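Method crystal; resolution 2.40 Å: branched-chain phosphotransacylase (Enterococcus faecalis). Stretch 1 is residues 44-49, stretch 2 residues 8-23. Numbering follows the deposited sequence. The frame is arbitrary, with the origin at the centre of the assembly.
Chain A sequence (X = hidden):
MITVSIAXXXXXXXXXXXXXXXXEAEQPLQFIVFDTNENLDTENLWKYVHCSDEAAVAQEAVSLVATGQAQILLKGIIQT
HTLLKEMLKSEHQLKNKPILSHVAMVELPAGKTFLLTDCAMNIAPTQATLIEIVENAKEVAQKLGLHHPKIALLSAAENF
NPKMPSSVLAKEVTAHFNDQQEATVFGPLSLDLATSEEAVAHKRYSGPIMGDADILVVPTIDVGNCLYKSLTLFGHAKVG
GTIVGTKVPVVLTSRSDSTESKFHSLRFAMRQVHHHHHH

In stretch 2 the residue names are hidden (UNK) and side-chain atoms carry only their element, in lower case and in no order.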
# COMPACT_ATOMS: atom_id res chain seq x y z
N ASN A 44 0.62 9.18 -41.60
CA ASN A 44 1.25 7.90 -41.92
C ASN A 44 2.20 7.38 -40.83
O ASN A 44 3.13 6.62 -41.12
CB ASN A 44 2.01 8.00 -43.24
CG ASN A 44 1.47 7.03 -44.28
OD1 ASN A 44 1.21 5.86 -43.98
ND2 ASN A 44 1.32 7.51 -45.52
N LEU A 45 1.97 7.78 -39.58
CA LEU A 45 2.80 7.35 -38.46
C LEU A 45 2.93 5.82 -38.43
O LEU A 45 3.88 5.25 -38.98
CB LEU A 45 2.19 7.84 -37.13
CG LEU A 45 1.96 9.34 -36.98
CD1 LEU A 45 1.16 9.59 -35.70
CD2 LEU A 45 3.28 10.10 -36.94
N TRP A 46 1.97 5.15 -37.79
CA TRP A 46 1.99 3.69 -37.71
C TRP A 46 1.51 3.02 -39.00
O TRP A 46 1.22 3.69 -39.98
CB TRP A 46 1.08 3.21 -36.56
CG TRP A 46 -0.37 3.62 -36.66
CD1 TRP A 46 -1.17 3.54 -37.77
CD2 TRP A 46 -1.19 4.14 -35.61
NE1 TRP A 46 -2.44 3.98 -37.46
CE2 TRP A 46 -2.48 4.35 -36.15
CE3 TRP A 46 -0.96 4.44 -34.26
CZ2 TRP A 46 -3.54 4.86 -35.38
CZ3 TRP A 46 -2.02 4.94 -33.49
CH2 TRP A 46 -3.29 5.14 -34.06
N LYS A 47 1.44 1.69 -38.96
CA LYS A 47 0.96 0.87 -40.06
C LYS A 47 -0.39 0.28 -39.65
O LYS A 47 -0.45 -0.77 -39.01
CB LYS A 47 1.94 -0.27 -40.33
CG LYS A 47 3.23 0.14 -41.07
CD LYS A 47 3.08 0.13 -42.61
CE LYS A 47 2.05 1.15 -43.11
NZ LYS A 47 2.44 2.59 -42.88
N TYR A 48 -1.48 0.96 -40.01
CA TYR A 48 -2.84 0.52 -39.68
C TYR A 48 -3.22 -0.81 -40.33
O TYR A 48 -2.84 -1.09 -41.46
CB TYR A 48 -3.85 1.59 -40.12
CG TYR A 48 -5.30 1.21 -39.88
CD1 TYR A 48 -5.85 1.22 -38.60
CD2 TYR A 48 -6.12 0.82 -40.94
CE1 TYR A 48 -7.18 0.85 -38.37
CE2 TYR A 48 -7.44 0.45 -40.73
CZ TYR A 48 -7.97 0.46 -39.45
OH TYR A 48 -9.27 0.09 -39.24
N VAL A 49 -3.97 -1.63 -39.60
CA VAL A 49 -4.44 -2.92 -40.12
C VAL A 49 -5.83 -3.23 -39.54
O VAL A 49 -5.96 -3.52 -38.35
CB VAL A 49 -3.49 -4.09 -39.76
CG1 VAL A 49 -4.02 -5.38 -40.36
CG2 VAL A 49 -2.09 -3.82 -40.27
N UNK A 8 -5.77 -3.07 -30.75
CA UNK A 8 -6.81 -2.08 -30.57
C UNK A 8 -6.17 -0.72 -30.34
O UNK A 8 -6.57 0.01 -29.44
N UNK A 9 -5.17 -0.39 -31.15
CA UNK A 9 -4.48 0.87 -31.00
C UNK A 9 -4.92 2.01 -31.89
O UNK A 9 -4.36 3.10 -31.83
N UNK A 10 -5.92 1.78 -32.73
CA UNK A 10 -6.38 2.85 -33.60
C UNK A 10 -7.30 3.79 -32.83
O UNK A 10 -8.48 3.91 -33.14
c UNK A 10 -7.10 2.28 -34.81
o UNK A 10 -7.37 3.32 -35.74
N UNK A 11 -6.74 4.47 -31.83
CA UNK A 11 -7.49 5.38 -30.98
C UNK A 11 -6.75 6.70 -30.78
O UNK A 11 -5.52 6.72 -30.68
c UNK A 11 -8.20 3.28 -29.74
c UNK A 11 -7.74 4.72 -29.63
n UNK A 11 -10.28 4.29 -30.47
c UNK A 11 -9.63 3.15 -30.25
o UNK A 11 -10.14 2.05 -30.44
N UNK A 12 -7.49 7.82 -30.69
CA UNK A 12 -6.81 9.11 -30.50
C UNK A 12 -5.92 9.13 -29.25
O UNK A 12 -4.96 9.89 -29.17
c UNK A 12 -9.07 9.31 -29.83
c UNK A 12 -8.95 7.97 -30.54
c UNK A 12 -7.97 10.11 -30.43
N UNK A 13 -6.25 8.27 -28.29
CA UNK A 13 -5.47 8.15 -27.06
C UNK A 13 -4.14 7.45 -27.38
O UNK A 13 -3.08 7.87 -26.92
c UNK A 13 -7.69 7.77 -25.80
c UNK A 13 -6.24 7.34 -26.01
c UNK A 13 -8.66 7.06 -26.73
o UNK A 13 -9.57 7.73 -27.27
o UNK A 13 -8.51 5.82 -26.90
N UNK A 14 -4.21 6.39 -28.18
CA UNK A 14 -3.01 5.66 -28.56
C UNK A 14 -2.19 6.53 -29.51
O UNK A 14 -0.96 6.53 -29.46
c UNK A 14 -3.36 4.30 -29.24
c UNK A 14 -4.07 3.38 -28.25
c UNK A 14 -2.11 3.62 -29.77
c UNK A 14 -3.26 3.05 -26.98
N UNK A 15 -2.87 7.29 -30.37
CA UNK A 15 -2.18 8.16 -31.32
C UNK A 15 -1.27 9.16 -30.61
O UNK A 15 -0.15 9.43 -31.05
c UNK A 15 -2.14 8.57 -34.39
c UNK A 15 -2.63 9.61 -33.40
c UNK A 15 -3.21 8.92 -32.17
c UNK A 15 -3.70 10.47 -34.03
N UNK A 16 -1.76 9.71 -29.50
CA UNK A 16 -0.99 10.67 -28.72
C UNK A 16 0.30 10.02 -28.20
O UNK A 16 1.34 10.67 -28.10
c UNK A 16 -2.35 13.08 -25.94
o UNK A 16 -3.50 12.74 -25.66
c UNK A 16 -1.72 12.67 -27.27
n UNK A 16 -1.59 13.81 -25.12
c UNK A 16 -1.85 11.18 -27.55
N UNK A 17 0.21 8.72 -27.88
CA UNK A 17 1.36 7.95 -27.37
C UNK A 17 2.41 7.73 -28.46
O UNK A 17 3.60 7.96 -28.25
c UNK A 17 2.01 5.58 -26.44
c UNK A 17 0.91 6.57 -26.87
c UNK A 17 1.38 4.27 -25.96
c UNK A 17 2.85 6.20 -25.34
N UNK A 18 1.94 7.25 -29.61
CA UNK A 18 2.81 7.00 -30.74
C UNK A 18 3.57 8.27 -31.10
O UNK A 18 4.80 8.28 -31.19
c UNK A 18 1.31 5.18 -31.58
c UNK A 18 2.92 6.29 -33.14
c UNK A 18 2.00 6.49 -31.94
N UNK A 19 2.83 9.36 -31.30
CA UNK A 19 3.46 10.62 -31.65
C UNK A 19 4.57 10.97 -30.65
O UNK A 19 5.71 11.25 -31.03
c UNK A 19 2.42 11.75 -31.70
c UNK A 19 1.47 11.63 -32.87
c UNK A 19 -0.35 12.70 -34.24
n UNK A 19 -1.31 13.84 -34.41
c UNK A 19 0.58 12.85 -33.02
N UNK A 20 4.23 10.92 -29.36
CA UNK A 20 5.19 11.22 -28.31
C UNK A 20 6.40 10.30 -28.42
O UNK A 20 7.54 10.76 -28.40
c UNK A 20 4.74 11.22 -24.44
c UNK A 20 5.46 11.38 -25.78
c UNK A 20 4.54 11.05 -26.94
n UNK A 20 6.19 12.94 -23.33
c UNK A 20 5.65 11.55 -23.27
N UNK A 21 6.15 9.00 -28.54
CA UNK A 21 7.22 8.01 -28.64
C UNK A 21 8.12 8.23 -29.84
O UNK A 21 9.34 8.26 -29.69
c UNK A 21 6.62 6.61 -28.68
N UNK A 22 7.53 8.36 -31.02
CA UNK A 22 8.32 8.57 -32.23
C UNK A 22 9.12 9.86 -32.14
O UNK A 22 10.22 9.96 -32.68
c UNK A 22 6.86 7.23 -33.94
c UNK A 22 8.01 6.28 -34.32
c UNK A 22 7.42 8.58 -33.47
c UNK A 22 5.94 7.43 -35.12
N UNK A 23 8.58 10.85 -31.43
CA UNK A 23 9.25 12.13 -31.27
C UNK A 23 10.49 12.05 -30.37
O UNK A 23 11.56 12.52 -30.73
c UNK A 23 8.28 13.17 -30.71
c UNK A 23 8.78 14.61 -30.82
c UNK A 23 7.85 15.58 -30.11
c UNK A 23 8.25 15.78 -28.64
n UNK A 23 8.44 14.50 -27.89

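Position 8 has no side-chain atoms and a phi of 77°, a region that glycine enters easily; it is Gly-8, out of reach of stretch 1. Position 9 is also bare. Its backbone O lies 3.2 Å from CH2 of Trp-46, and an ideal CB would be crowded by a side-chain carbon of position 14, so the empty space suits Gly-9. Position 10 carries one carbon and then one oxygen, the pattern of Ser-10. The small side chain fits beside two aromatic rings: OG lies 3.6 Å from CE1 of Tyr-48 and 4.1 Å from CZ2 of Trp-46, and its hydrogen bond is made elsewhere in the structure.

Position 11 has three carbons, the third bearing an oxygen and a nitrogen, hence Gln-11. It occupies the N-cap position, and its CA-to-CB bond points away from stretch 1. At position 12 three carbons close a ring onto the backbone N, which defines Pro-12; lacking an amide hydrogen, proline is well tolerated in the first turn of a helix, where that hydrogen needs no helical acceptor. Position 13 ends its three carbons in two oxygens and does not touch stretch 1. This is Glu-13, whose negative charge suits the positive end of the helix dipole.

Position 14 has four carbons forked at the first, with one arm two carbons long: Ile-14. Its CG2 packs 3.9 Å from CZ3 of Trp-46, while the end of the side chain leads away. Four carbons forked at the second, one of them over a face of the indole, identify position 15 as Leu-15. Its CD1 is 3.6 Å from CH2 of Trp-46 and 3.7 Å from CD1 of Leu-45, so one methyl group meets both residues. Position 16, with three carbons and a terminal oxygen and nitrogen, is Gln-16, an exposed polar residue directed away. Position 17, four carbons forked at the second, is Leu-17, buried without touching stretch 1.

Position 18 has one carbon carrying two others, so it is Val-18. CG2 meets CE3 of Trp-46 at the ring edge, 3.6 Å away, and CG1 lies 4.3 Å from CB of Leu-45. Position 19 is a row of four carbons ending in nitrogen: Lys-19. Its aliphatic part serves the contact, with CG 3.5 Å from CD1 of Leu-45. Position 20 repeats that chain out of reach, as Lys-20. Position 21 has a single carbon, Ala-21, compact and buried. Position 22, four carbons forked at the second, is Leu-22, whose CD1 lies 4.2 Å from CD2 of Leu-45. Position 23, four carbons ending in nitrogen, is Lys-23, exposed and free of stretch 1.

The contact buries 424 Å² without a hydrogen bond between the stretches. Trp-46 rests against the loop and the first helical turns, with CD1 of Leu-15 making a CH-pi contact 4.0 Å from the centroid of its six-membered ring. Leu-45 extends the apolar packing along the helix to Leu-22.

Stretch 2 8-23: GGSQPEILQLVKKALK
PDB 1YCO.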